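Local coordinates for B-agarase (Saccharophagus degradans, PDB 4BQ2), which hydrolyses beta-1,4 linkages of agarose as a family 50 glycoside hydrolase, acting as an exo-beta-agarase, at residues A[83-88]-A[99-104]; A[108-113]-A[148-153]; A[416-421]-A[434-439]; A[468-473]-A[592-597]. All coordinates share one frame; numbering follows the deposited sequence. Where two conformers were deposited one is given.

Contact 1. Residues A[83-88]-A[99-104]; sequences STQFYL and TRSIDI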
loop_
_atom_site.group_PDB
_atom_site.type_symbol
_atom_site.label_atom_id
_atom_site.label_comp_id
_atom_site.label_asym_id
_atom_site.label_seq_id
_atom_site.Cartn_x
_atom_site.Cartn_y
_atom_site.Cartn_z
ATOM N N SER A 83 -13.925 8.728 -14.393
ATOM C CA SER A 83 -14.345 7.462 -13.822
ATOM C C SER A 83 -14.451 7.681 -12.325
ATOM O O SER A 83 -13.934 8.679 -11.803
ATOM C CB SER A 83 -13.350 6.327 -14.127
ATOM O OG SER A 83 -12.131 6.532 -13.456
ATOM N N THR A 84 -15.114 6.742 -11.650
ATOM C CA THR A 84 -15.413 6.815 -10.233
ATOM C C THR A 84 -15.002 5.522 -9.562
ATOM O O THR A 84 -15.407 4.448 -9.997
ATOM C CB THR A 84 -16.962 6.982 -10.024
ATOM O OG1 THR A 84 -17.421 8.111 -10.753
ATOM C CG2 THR A 84 -17.304 7.138 -8.549
ATOM N N GLN A 85 -14.206 5.610 -8.500
ATOM C CA GLN A 85 -13.906 4.440 -7.685
ATOM C C GLN A 85 -14.877 4.479 -6.495
ATOM O O GLN A 85 -14.810 5.391 -5.647
ATOM C CB GLN A 85 -12.443 4.414 -7.208
ATOM C CG GLN A 85 -12.195 3.276 -6.216
ATOM C CD GLN A 85 -10.779 3.200 -5.709
ATOM O OE1 GLN A 85 -9.939 4.055 -6.035
ATOM N NE2 GLN A 85 -10.511 2.217 -4.841
ATOM N N PHE A 86 -15.803 3.520 -6.461
ATOM C CA PHE A 86 -16.716 3.371 -5.353
ATOM C C PHE A 86 -16.139 2.429 -4.304
ATOM O O PHE A 86 -15.591 1.342 -4.645
ATOM C CB PHE A 86 -18.056 2.767 -5.844
ATOM C CG PHE A 86 -19.153 3.761 -5.986
ATOM C CD1 PHE A 86 -19.191 4.921 -5.171
ATOM C CD2 PHE A 86 -20.190 3.539 -6.887
ATOM C CE1 PHE A 86 -20.248 5.825 -5.272
ATOM C CE2 PHE A 86 -21.237 4.436 -7.000
ATOM C CZ PHE A 86 -21.258 5.594 -6.205
ATOM N N TYR A 87 -16.290 2.828 -3.041
ATOM C CA TYR A 87 -16.082 1.947 -1.913
ATOM C C TYR A 87 -17.441 1.454 -1.485
ATOM O O TYR A 87 -18.330 2.269 -1.246
ATOM C CB TYR A 87 -15.404 2.702 -0.773
ATOM C CG TYR A 87 -13.952 3.034 -1.081
ATOM C CD1 TYR A 87 -13.624 4.206 -1.739
ATOM C CD2 TYR A 87 -12.934 2.161 -0.725
ATOM C CE1 TYR A 87 -12.286 4.529 -2.036
ATOM C CE2 TYR A 87 -11.597 2.456 -1.012
ATOM C CZ TYR A 87 -11.289 3.640 -1.669
ATOM O OH TYR A 87 -9.960 3.926 -1.933
ATOM N N LEU A 88 -17.622 0.127 -1.450
ATOM C CA LEU A 88 -18.856 -0.456 -0.989
ATOM C C LEU A 88 -18.569 -1.013 0.409
ATOM O O LEU A 88 -17.727 -1.899 0.546
ATOM C CB LEU A 88 -19.323 -1.565 -1.954
ATOM C CG LEU A 88 -20.413 -2.463 -1.354
ATOM C CD1 LEU A 88 -21.743 -1.711 -1.314
ATOM C CD2 LEU A 88 -20.530 -3.802 -2.123
ATOM N N THR A 99 -15.442 -4.291 3.181
ATOM C CA THR A 99 -15.227 -3.240 2.181
ATOM C C THR A 99 -14.798 -3.891 0.871
ATOM O O THR A 99 -13.822 -4.651 0.827
ATOM C CB THR A 99 -14.105 -2.248 2.624
ATOM O OG1 THR A 99 -14.425 -1.686 3.900
ATOM C CG2 THR A 99 -13.949 -1.100 1.619
ATOM N N ARG A 100 -15.507 -3.566 -0.201
ATOM C CA ARG A 100 -15.049 -3.928 -1.543
ATOM C C ARG A 100 -15.018 -2.640 -2.316
ATOM O O ARG A 100 -15.590 -1.652 -1.898
ATOM C CB ARG A 100 -15.995 -4.939 -2.216
ATOM C CG ARG A 100 -16.013 -6.324 -1.584
ATOM C CD ARG A 100 -16.638 -7.365 -2.540
ATOM N NE ARG A 100 -16.609 -8.701 -1.937
ATOM C CZ ARG A 100 -15.987 -9.772 -2.436
ATOM N NH1 ARG A 100 -15.340 -9.722 -3.602
ATOM N NH2 ARG A 100 -16.038 -10.927 -1.754
ATOM N N SER A 101 -14.346 -2.645 -3.454
ATOM C CA SER A 101 -14.251 -1.441 -4.245
ATOM C C SER A 101 -13.996 -1.812 -5.691
ATOM O O SER A 101 -13.476 -2.933 -5.988
ATOM C CB SER A 101 -13.102 -0.539 -3.711
ATOM O OG SER A 101 -13.034 0.656 -4.484
ATOM N N ILE A 102 -14.341 -0.893 -6.595
ATOM C CA ILE A 102 -14.093 -1.098 -8.029
ATOM C C ILE A 102 -14.162 0.241 -8.756
ATOM O O ILE A 102 -14.703 1.221 -8.219
ATOM C CB ILE A 102 -15.099 -2.134 -8.628
ATOM C CG1 ILE A 102 -14.641 -2.624 -9.997
ATOM C CG2 ILE A 102 -16.513 -1.560 -8.685
ATOM C CD1 ILE A 102 -13.311 -3.335 -9.936
ATOM N N ASP A 103 -13.603 0.299 -9.963
ATOM C CA ASP A 103 -13.731 1.466 -10.839
ATOM C C ASP A 103 -15.062 1.395 -11.569
ATOM O O ASP A 103 -15.485 0.301 -11.951
ATOM C CB ASP A 103 -12.642 1.438 -11.929
ATOM C CG ASP A 103 -12.715 0.196 -12.792
ATOM O OD1 ASP A 103 -12.393 -0.903 -12.270
ATOM O OD2 ASP A 103 -13.108 0.327 -13.994
ATOM N N ILE A 104 -15.699 2.555 -11.744
ATOM C CA ILE A 104 -16.920 2.697 -12.528
ATOM C C ILE A 104 -16.603 3.594 -13.711
ATOM O O ILE A 104 -16.462 4.824 -13.564
ATOM C CB ILE A 104 -18.095 3.300 -11.726
ATOM C CG1 ILE A 104 -18.226 2.655 -10.331
ATOM C CG2 ILE A 104 -19.359 3.230 -12.571
ATOM C CD1 ILE A 104 -18.503 1.134 -10.299
#
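Ser101 OG lies between two partners on the opposing strand: it donates to Phe86 O at 2.7 Å and accepts from Gln85 NE2 at 3.0 Å. The hydroxyl reaches Phe86 O from above the carbonyl plane, 47° out of it, leaving the in-plane approach to Ile102 N. Serine suits the place because its short arm, with OG anti to the backbone N (chi1 -179°), turns back onto the neighbouring strand. The extended Gln85 chain carries its amide to Ser101, which lies in the amide plane; that amide also bonds to His669 and Leu667. Ser101 OG lies over one face of the Tyr87 ring, toward its rim, and the ring edge meets Thr99 CG2. On the other side of the sheet, apolar Phe86 CD2 touches Ile104 CG1 at 4.1 Å. Antiparallel backbone pairing sets these positions, Leu88 N bonding to Arg100 O (2.7 Å). The hairpin 84-92/97-104 is flanked by strand 166-174 beyond its first arm and strand 150-155 beyond its second, while strand 110-115 packs against Leu88, Ile102 and Ile104.

Contact 2. Residues A[108-113]-A[148-153]; sequences KMQSYY and DDRQFV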
loop_
_atom_site.group_PDB
_atom_site.type_symbol
_atom_site.label_atom_id
_atom_site.label_comp_id
_atom_site.label_asym_id
_atom_site.label_seq_id
_atom_site.Cartn_x
_atom_site.Cartn_y
_atom_site.Cartn_z
ATOM N N LYS A 108 -20.915 2.675 -21.110
ATOM C CA LYS A 108 -22.085 1.819 -21.007
ATOM C C LYS A 108 -22.272 1.330 -19.584
ATOM O O LYS A 108 -21.318 1.005 -18.902
ATOM C CB LYS A 108 -22.014 0.644 -21.985
ATOM C CG LYS A 108 -22.540 0.961 -23.382
ATOM C CD LYS A 108 -21.673 1.985 -24.103
ATOM C CE LYS A 108 -21.892 1.938 -25.613
ATOM N NZ LYS A 108 -21.696 0.543 -26.121
ATOM N N MET A 109 -23.514 1.295 -19.137
ATOM C CA MET A 109 -23.794 0.792 -17.802
ATOM C C MET A 109 -23.369 -0.666 -17.716
ATOM O O MET A 109 -23.493 -1.389 -18.698
ATOM C CB MET A 109 -25.275 0.917 -17.532
ATOM C CG MET A 109 -25.673 0.219 -16.249
ATOM S SD MET A 109 -26.952 1.157 -15.466
ATOM C CE MET A 109 -26.031 2.586 -14.986
ATOM N N GLN A 110 -22.874 -1.097 -16.554
ATOM C CA GLN A 110 -22.570 -2.504 -16.300
ATOM C C GLN A 110 -23.168 -2.952 -14.966
ATOM O O GLN A 110 -23.546 -2.100 -14.140
ATOM C CB GLN A 110 -21.055 -2.734 -16.300
ATOM C CG GLN A 110 -20.374 -2.261 -17.582
ATOM C CD GLN A 110 -18.905 -2.617 -17.636
ATOM O OE1 GLN A 110 -18.542 -3.790 -17.743
ATOM N NE2 GLN A 110 -18.042 -1.601 -17.547
ATOM N N SER A 111 -23.246 -4.266 -14.743
ATOM C CA SER A 111 -23.720 -4.803 -13.459
ATOM C C SER A 111 -22.534 -5.189 -12.620
ATOM O O SER A 111 -21.548 -5.776 -13.144
ATOM C CB SER A 111 -24.573 -6.084 -13.640
ATOM O OG SER A 111 -25.903 -5.791 -14.008
ATOM N N TYR A 112 -22.638 -4.898 -11.321
ATOM C CA TYR A 112 -21.550 -5.109 -10.386
ATOM C C TYR A 112 -22.037 -5.964 -9.225
ATOM O O TYR A 112 -23.137 -5.743 -8.719
ATOM C CB TYR A 112 -21.048 -3.744 -9.862
ATOM C CG TYR A 112 -20.340 -2.932 -10.914
ATOM C CD1 TYR A 112 -21.045 -2.081 -11.777
ATOM C CD2 TYR A 112 -18.960 -3.027 -11.052
ATOM C CE1 TYR A 112 -20.410 -1.347 -12.753
ATOM C CE2 TYR A 112 -18.304 -2.306 -12.006
ATOM C CZ TYR A 112 -19.026 -1.478 -12.882
ATOM O OH TYR A 112 -18.311 -0.744 -13.823
ATOM N N TYR A 113 -21.235 -6.914 -8.760
ATOM C CA TYR A 113 -21.721 -7.697 -7.615
ATOM C C TYR A 113 -20.744 -7.844 -6.487
ATOM O O TYR A 113 -19.528 -7.874 -6.697
ATOM C CB TYR A 113 -22.258 -9.084 -8.038
ATOM C CG TYR A 113 -21.209 -9.998 -8.655
ATOM C CD1 TYR A 113 -20.943 -9.957 -10.029
ATOM C CD2 TYR A 113 -20.514 -10.914 -7.876
ATOM C CE1 TYR A 113 -19.995 -10.803 -10.609
ATOM C CE2 TYR A 113 -19.567 -11.768 -8.435
ATOM C CZ TYR A 113 -19.318 -11.704 -9.803
ATOM O OH TYR A 113 -18.372 -12.546 -10.341
ATOM N N ASP A 148 -20.823 -11.651 -17.880
ATOM C CA ASP A 148 -20.471 -10.297 -18.343
ATOM C C ASP A 148 -20.350 -9.312 -17.149
ATOM O O ASP A 148 -19.809 -8.204 -17.293
ATOM C CB ASP A 148 -21.529 -9.786 -19.319
ATOM C CG ASP A 148 -21.351 -10.321 -20.728
ATOM O OD1 ASP A 148 -20.471 -11.175 -20.957
ATOM O OD2 ASP A 148 -22.094 -9.862 -21.627
ATOM N N ASP A 149 -20.844 -9.732 -15.986
ATOM C CA ASP A 149 -20.911 -8.879 -14.795
ATOM C C ASP A 149 -19.523 -8.630 -14.207
ATOM O O ASP A 149 -18.580 -9.403 -14.445
ATOM C CB ASP A 149 -21.825 -9.498 -13.733
ATOM C CG ASP A 149 -23.235 -9.722 -14.235
ATOM O OD1 ASP A 149 -23.692 -8.966 -15.132
ATOM O OD2 ASP A 149 -23.876 -10.678 -13.745
ATOM N N ARG A 150 -19.399 -7.554 -13.441
ATOM C CA ARG A 150 -18.136 -7.236 -12.779
ATOM C C ARG A 150 -18.187 -7.489 -11.289
ATOM O O ARG A 150 -19.075 -7.018 -10.618
ATOM C CB ARG A 150 -17.753 -5.793 -13.056
ATOM C CG ARG A 150 -17.579 -5.509 -14.555
ATOM C CD ARG A 150 -16.924 -4.158 -14.767
ATOM N NE ARG A 150 -15.523 -4.147 -14.315
ATOM C CZ ARG A 150 -14.879 -3.037 -13.965
ATOM N NH1 ARG A 150 -15.495 -1.851 -14.019
ATOM N NH2 ARG A 150 -13.608 -3.102 -13.586
ATOM N N GLN A 151 -17.200 -8.200 -10.770
ATOM C CA GLN A 151 -17.156 -8.512 -9.338
ATOM C C GLN A 151 -16.470 -7.369 -8.584
ATOM O O GLN A 151 -15.343 -7.000 -8.932
ATOM C CB GLN A 151 -16.427 -9.851 -9.080
ATOM C CG GLN A 151 -16.484 -10.187 -7.601
ATOM C CD GLN A 151 -16.013 -11.567 -7.202
ATOM O OE1 GLN A 151 -15.109 -12.162 -7.811
ATOM N NE2 GLN A 151 -16.568 -12.049 -6.112
ATOM N N PHE A 152 -17.141 -6.785 -7.582
ATOM C CA PHE A 152 -16.480 -5.804 -6.698
ATOM C C PHE A 152 -15.245 -6.499 -6.135
ATOM O O PHE A 152 -15.287 -7.705 -5.776
ATOM C CB PHE A 152 -17.373 -5.393 -5.526
ATOM C CG PHE A 152 -18.184 -4.126 -5.739
ATOM C CD1 PHE A 152 -17.670 -2.881 -5.368
ATOM C CD2 PHE A 152 -19.502 -4.187 -6.213
ATOM C CE1 PHE A 152 -18.424 -1.707 -5.514
ATOM C CE2 PHE A 152 -20.257 -3.028 -6.370
ATOM C CZ PHE A 152 -19.729 -1.782 -6.012
ATOM N N VAL A 153 -14.147 -5.759 -6.033
ATOM C CA VAL A 153 -12.886 -6.384 -5.657
ATOM C C VAL A 153 -12.762 -6.404 -4.154
ATOM O O VAL A 153 -13.073 -5.408 -3.498
ATOM C CB VAL A 153 -11.710 -5.578 -6.232
ATOM C CG1 VAL A 153 -10.357 -6.142 -5.841
ATOM C CG2 VAL A 153 -11.841 -5.492 -7.747
HETATM O O HOH W 1 -22.566 -6.161 -16.995
#
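Arg150 N donates almost straight to Ser111 O at 2.8 Å, and Arg150 O receives Tyr113 N. The Arg150 and Tyr112 side chains run side by side in the same direction: the Arg150 methylenes pass beside one face near the CD2-CE2 rim, CB lying 3.6 Å from Tyr112 CD2, while NH1 comes to the edge and donates to Tyr112 OH at 3.0 Å. A bend at chi3 (68°) turns the guanidinium toward the hydroxyl. Arginine suits this place: its methylenes pack on the tyrosine while its guanidinium bonds to both Tyr112 and, by an NH2 salt bridge, Asp103. Beneath lies the parallel beta pairing of strands 110-115 and 150-155 in the agarase CBM-like domain. From the other face of the sheet, the Tyr113 ring covers the Gln151 backbone, with Gln151 CA 3.9 Å from its centroid in a CH-pi contact, and stacks on Trp145. Phe152 N bonds to Tyr113 O, and Phe152 CE2 packs against Tyr112 CB. Water 1 accepts from Ser111 N and donates weakly to Asp148 O.

Contact 3. Residues A[416-421]-A[434-439]; sequences GNWTDP and NGWVIG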
loop_
_atom_site.group_PDB
_atom_site.type_symbol
_atom_site.label_atom_id
_atom_site.label_comp_id
_atom_site.label_asym_id
_atom_site.label_seq_id
_atom_site.Cartn_x
_atom_site.Cartn_y
_atom_site.Cartn_z
ATOM N N GLY A 416 13.434 5.264 -6.034
ATOM C CA GLY A 416 12.703 5.557 -4.804
ATOM C C GLY A 416 13.093 4.544 -3.763
ATOM O O GLY A 416 14.185 3.945 -3.827
ATOM N N ASN A 417 12.221 4.353 -2.782
ATOM C CA ASN A 417 12.531 3.473 -1.681
ATOM C C ASN A 417 12.664 2.016 -2.107
ATOM O O ASN A 417 12.072 1.614 -3.091
ATOM C CB ASN A 417 11.450 3.584 -0.597
ATOM C CG ASN A 417 11.963 3.174 0.766
ATOM O OD1 ASN A 417 13.194 3.187 1.024
ATOM N ND2 ASN A 417 11.049 2.867 1.666
ATOM N N TRP A 418 13.405 1.250 -1.318
ATOM C CA TRP A 418 13.689 -0.158 -1.575
ATOM C C TRP A 418 14.283 -0.335 -2.965
ATOM O O TRP A 418 13.847 -1.203 -3.750
ATOM C CB TRP A 418 12.423 -1.008 -1.372
ATOM C CG TRP A 418 11.885 -0.821 0.037
ATOM C CD1 TRP A 418 12.499 -1.160 1.200
ATOM C CD2 TRP A 418 10.589 -0.300 0.394
ATOM N NE1 TRP A 418 11.674 -0.884 2.272
ATOM C CE2 TRP A 418 10.508 -0.329 1.805
ATOM C CE3 TRP A 418 9.504 0.211 -0.350
ATOM C CZ2 TRP A 418 9.371 0.110 2.504
ATOM C CZ3 TRP A 418 8.364 0.650 0.333
ATOM C CH2 TRP A 418 8.320 0.596 1.757
ATOM N N THR A 419 15.271 0.512 -3.246
ATOM C CA THR A 419 16.171 0.313 -4.407
ATOM C C THR A 419 17.294 -0.645 -4.012
ATOM O O THR A 419 17.953 -0.466 -2.963
ATOM C CB THR A 419 16.706 1.667 -4.906
ATOM O OG1 THR A 419 15.628 2.358 -5.537
ATOM C CG2 THR A 419 17.871 1.483 -5.938
ATOM N N ASP A 420 17.486 -1.707 -4.802
ATOM C CA ASP A 420 18.527 -2.672 -4.510
ATOM C C ASP A 420 19.871 -1.954 -4.395
ATOM O O ASP A 420 20.155 -1.107 -5.217
ATOM C CB ASP A 420 18.583 -3.761 -5.607
ATOM C CG ASP A 420 19.597 -4.846 -5.280
ATOM O OD1 ASP A 420 20.798 -4.656 -5.485
ATOM O OD2 ASP A 420 19.204 -5.892 -4.757
ATOM N N PRO A 421 20.682 -2.277 -3.363
ATOM C CA PRO A 421 21.958 -1.603 -3.146
ATOM C C PRO A 421 22.955 -1.690 -4.306
ATOM O O PRO A 421 23.893 -0.891 -4.346
ATOM C CB PRO A 421 22.531 -2.306 -1.901
ATOM C CG PRO A 421 21.324 -2.763 -1.171
ATOM C CD PRO A 421 20.352 -3.183 -2.238
ATOM N N ASN A 434 17.383 2.970 2.479
ATOM C CA ASN A 434 16.492 2.540 3.553
ATOM C C ASN A 434 17.115 1.513 4.449
ATOM O O ASN A 434 18.042 0.765 4.057
ATOM C CB ASN A 434 15.216 1.909 2.974
ATOM C CG ASN A 434 15.464 0.518 2.368
ATOM O OD1 ASN A 434 15.881 0.356 1.182
ATOM N ND2 ASN A 434 15.217 -0.488 3.167
ATOM N N GLY A 435 16.558 1.428 5.651
ATOM C CA GLY A 435 16.853 0.333 6.554
ATOM C C GLY A 435 15.629 0.066 7.394
ATOM O O GLY A 435 14.667 0.880 7.420
ATOM N N TRP A 436 15.654 -1.084 8.055
ATOM C CA TRP A 436 14.594 -1.483 8.975
ATOM C C TRP A 436 15.243 -1.785 10.313
ATOM O O TRP A 436 16.242 -2.505 10.362
ATOM C CB TRP A 436 13.960 -2.804 8.533
ATOM C CG TRP A 436 13.356 -2.928 7.186
ATOM C CD1 TRP A 436 13.974 -3.385 6.052
ATOM C CD2 TRP A 436 11.976 -2.701 6.831
ATOM N NE1 TRP A 436 13.076 -3.443 5.016
ATOM C CE2 TRP A 436 11.836 -3.049 5.469
ATOM C CE3 TRP A 436 10.857 -2.271 7.539
ATOM C CZ2 TRP A 436 10.606 -2.931 4.774
ATOM C CZ3 TRP A 436 9.606 -2.165 6.867
ATOM C CH2 TRP A 436 9.502 -2.470 5.492
ATOM N N VAL A 437 14.670 -1.263 11.397
ATOM C CA VAL A 437 15.168 -1.581 12.730
ATOM C C VAL A 437 14.388 -2.783 13.230
ATOM O O VAL A 437 13.210 -2.681 13.613
ATOM C CB VAL A 437 15.064 -0.378 13.716
ATOM C CG1 VAL A 437 15.672 -0.724 15.096
ATOM C CG2 VAL A 437 15.763 0.811 13.109
ATOM N N ILE A 438 15.066 -3.932 13.206
ATOM C CA ILE A 438 14.469 -5.179 13.644
ATOM C C ILE A 438 15.424 -5.822 14.631
ATOM O O ILE A 438 16.612 -5.482 14.679
ATOM C CB ILE A 438 14.169 -6.137 12.453
ATOM C CG1 ILE A 438 15.476 -6.639 11.789
ATOM C CG2 ILE A 438 13.250 -5.454 11.434
ATOM C CD1 ILE A 438 15.280 -7.706 10.697
ATOM N N GLY A 439 14.923 -6.762 15.411
ATOM C CA GLY A 439 15.801 -7.419 16.381
ATOM C C GLY A 439 15.033 -8.006 17.550
ATOM O O GLY A 439 13.816 -8.076 17.519
HETATM O O HOH W 2 13.195 -0.142 4.783
HETATM O O HOH W 3 16.678 1.865 -1.198
HETATM O O HOH W 4 17.478 -1.492 -0.464
#
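The backbones of Trp418 and Asn434 stay well apart, their CA atoms 6.4 Å from each other, with Trp418 in the left-handed region; side chains and water fill the interval. Asn434 brings its amide across the Trp418 indole, the planes 66° apart, and ND2 comes within 3.4 Å of Trp418 CD1. Having CG between the backbone N and the carbonyl carbon (chi1 73°) turns the amide to this side. Asparagine suits the place because it offers both a donor and an acceptor to the bridging waters. Water 2 accepts from Asn434 ND2 at 2.6 Å and from Trp418 NE1 at 3.0 Å, while lying over a face of the Trp436 ring. Water 4 donates to both Asn434 OD1 and Thr419 O; water 3 accepts from Thr419 N and lies 2.9 Å from Asn434 OD1, probably donating to it. The two indoles are nearly parallel, at 20°, but slid apart with little overlap; Trp418 NE1 approaches Trp436 CZ2 to 3.4 Å. On the 416-421 side, Asn417 ND2 sits 3.2 Å above the Trp418 ring plane. Asn417 OD1 is buried beside Asn434 CB without a polar partner. Paired tryptophans with polar neighbours probably line a sugar-binding cleft at the C-terminal end of strand 431-435, as in barrel-type catalytic domains of related glycoside hydrolases; a glycerol near Trp418, probably from the crystallisation liquor, is only weak support.

Contact 4. Residues A[468-473]-A[592-597]; sequences ETARVV and HYMPNH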
loop_
_atom_site.group_PDB
_atom_site.type_symbol
_atom_site.label_atom_id
_atom_site.label_comp_id
_atom_site.label_asym_id
_atom_site.label_seq_id
_atom_site.Cartn_x
_atom_site.Cartn_y
_atom_site.Cartn_z
ATOM N N GLU A 468 22.956 -0.448 14.714
ATOM C CA GLU A 468 23.403 -1.443 13.740
ATOM C C GLU A 468 22.712 -1.238 12.388
ATOM O O GLU A 468 23.342 -1.344 11.330
ATOM C CB GLU A 468 23.257 -2.876 14.270
ATOM C CG GLU A 468 23.696 -3.976 13.312
ATOM C CD GLU A 468 25.210 -3.979 13.020
ATOM O OE1 GLU A 468 25.975 -3.244 13.682
ATOM O OE2 GLU A 468 25.623 -4.703 12.075
ATOM N N THR A 469 21.429 -0.898 12.408
ATOM C CA THR A 469 20.724 -0.642 11.165
ATOM C C THR A 469 21.370 0.495 10.370
ATOM O O THR A 469 21.634 0.341 9.191
ATOM C CB THR A 469 19.242 -0.324 11.426
ATOM O OG1 THR A 469 18.676 -1.455 12.093
ATOM C CG2 THR A 469 18.486 -0.038 10.111
ATOM N N ALA A 470 21.599 1.632 11.021
ATOM C CA ALA A 470 22.209 2.789 10.355
ATOM C C ALA A 470 23.638 2.451 9.903
ATOM O O ALA A 470 24.088 2.898 8.847
ATOM C CB ALA A 470 22.211 3.994 11.321
ATOM N N ARG A 471 24.364 1.693 10.721
ATOM C CA ARG A 471 25.704 1.255 10.324
ATOM C C ARG A 471 25.700 0.547 8.993
ATOM O O ARG A 471 26.515 0.872 8.113
ATOM C CB ARG A 471 26.354 0.378 11.401
ATOM C CG ARG A 471 27.815 0.050 11.086
ATOM C CD ARG A 471 28.384 -1.011 12.045
ATOM N NE ARG A 471 27.843 -2.310 11.700
ATOM C CZ ARG A 471 28.250 -3.028 10.659
ATOM N NH1 ARG A 471 29.250 -2.603 9.889
ATOM N NH2 ARG A 471 27.680 -4.169 10.395
ATOM N N VAL A 472 24.768 -0.404 8.815
ATOM C CA VAL A 472 24.705 -1.175 7.572
ATOM C C VAL A 472 24.343 -0.268 6.369
ATOM O O VAL A 472 25.014 -0.286 5.328
ATOM C CB VAL A 472 23.711 -2.351 7.677
ATOM C CG1 VAL A 472 23.519 -3.029 6.309
ATOM C CG2 VAL A 472 24.285 -3.422 8.610
ATOM N N VAL A 473 23.295 0.544 6.515
ATOM C CA VAL A 473 22.961 1.525 5.465
ATOM C C VAL A 473 24.175 2.416 5.087
ATOM O O VAL A 473 24.407 2.673 3.919
ATOM C CB VAL A 473 21.794 2.449 5.884
ATOM C CG1 VAL A 473 21.513 3.446 4.755
ATOM C CG2 VAL A 473 20.526 1.644 6.241
ATOM N N HIS A 592 24.502 9.602 13.477
ATOM C CA HIS A 592 25.805 9.067 13.882
ATOM C C HIS A 592 26.662 8.528 12.704
ATOM O O HIS A 592 27.877 8.808 12.588
ATOM C CB HIS A 592 25.598 7.957 14.921
ATOM C CG HIS A 592 26.881 7.395 15.431
ATOM N ND1 HIS A 592 27.591 7.985 16.454
ATOM C CD2 HIS A 592 27.618 6.336 15.021
ATOM C CE1 HIS A 592 28.704 7.294 16.672
ATOM N NE2 HIS A 592 28.738 6.285 15.819
ATOM N N TYR A 593 26.033 7.728 11.845
ATOM C CA TYR A 593 26.755 7.035 10.786
ATOM C C TYR A 593 26.678 7.765 9.479
ATOM O O TYR A 593 27.520 7.535 8.606
ATOM C CB TYR A 593 26.213 5.610 10.614
ATOM C CG TYR A 593 26.653 4.672 11.726
ATOM C CD1 TYR A 593 27.964 4.187 11.754
ATOM C CD2 TYR A 593 25.780 4.273 12.731
ATOM C CE1 TYR A 593 28.381 3.314 12.744
ATOM C CE2 TYR A 593 26.195 3.398 13.732
ATOM C CZ TYR A 593 27.496 2.916 13.723
ATOM O OH TYR A 593 27.980 2.062 14.701
ATOM N N MET A 594 25.653 8.602 9.322
ATOM C CA MET A 594 25.477 9.327 8.036
ATOM C C MET A 594 25.181 10.759 8.360
ATOM O O MET A 594 24.083 11.241 8.109
ATOM C CB MET A 594 24.352 8.698 7.178
ATOM C CG MET A 594 24.698 7.307 6.651
ATOM S SD MET A 594 23.287 6.308 6.118
ATOM C CE MET A 594 22.583 5.822 7.700
ATOM N N PRO A 595 26.184 11.475 8.917
ATOM C CA PRO A 595 25.908 12.825 9.376
ATOM C C PRO A 595 25.518 13.832 8.290
ATOM O O PRO A 595 24.934 14.881 8.625
ATOM C CB PRO A 595 27.218 13.238 10.034
ATOM C CG PRO A 595 28.270 12.467 9.299
ATOM C CD PRO A 595 27.610 11.114 9.091
ATOM N N ASN A 596 25.869 13.549 7.031
ATOM C CA ASN A 596 25.600 14.452 5.930
ATOM C C ASN A 596 24.206 14.291 5.301
ATOM O O ASN A 596 23.772 15.169 4.560
ATOM C CB ASN A 596 26.640 14.256 4.836
ATOM C CG ASN A 596 28.065 14.443 5.326
ATOM O OD1 ASN A 596 28.880 13.491 5.341
ATOM N ND2 ASN A 596 28.367 15.632 5.764
ATOM N N HIS A 597 23.518 13.182 5.591
ATOM C CA HIS A 597 22.338 12.806 4.811
ATOM C C HIS A 597 21.025 13.075 5.516
ATOM O O HIS A 597 20.951 12.985 6.740
ATOM C CB HIS A 597 22.451 11.339 4.371
ATOM C CG HIS A 597 23.485 11.155 3.314
ATOM N ND1 HIS A 597 24.820 10.964 3.603
ATOM C CD2 HIS A 597 23.384 11.164 1.966
ATOM C CE1 HIS A 597 25.502 10.884 2.470
ATOM N NE2 HIS A 597 24.647 10.977 1.464
#
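With CG anti to the carbonyl carbon (chi1 -75°), Tyr593 lays its ring against helix 460-477; Met594 has the same first torsion (-68°) and bends at chi3 to bring its methyl to that helix. This is packing of helix 460-477 against the C-terminal end of helix 565-593 and the residue after it, in what is probably the barrel-type catalytic domain; a type I beta turn from Met594 to His597 then leads into strand 598-599. Arg471 CB lies over one face of the Tyr593 ring, 3.7 Å from its centroid in a CH-pi contact, and His592 CD2 covers the opposite face. A flat, broad tyrosine can thus rest on the helix backbone, with Arg471 N over the ring as well, and on Ala470, whose small CB permits a 3.8 Å approach to Tyr593 CD2. The guanidinium of Arg471 leads away to grip Glu468 side-on, NE bonding to OE1 and NH2 forming a salt bridge with OE2. The unbranched Met594 chain packs against Val473, SD lying 3.6 Å from Val473 CG1 and CE 3.5 Å from Ala470 O.

Overall arrangement
From the N terminus, the four contacts close in series, none nesting within or crossing another. Contact 1 closes a short hairpin, and contact 2 a longer excursion between residues 113 and 148, both within the CBM-like domain. They meet where strands 97-104 and 150-155 adjoin: Asp103 OD1 pairs with Arg150 NH2, and Ser101 O probably accepts from Val153 N. Across the chain's centre, contact 3 closes the loop that leads through strand 431-435, and contact 4 joins helices 119 residues apart in sequence. They touch through a probable hydrogen bond from Thr469 OG1 to Trp436 O, together connecting the 416-421 loop, strand 431-435 and helices 460-477 and 565-593, remote from the beta-rich CBM-like domain.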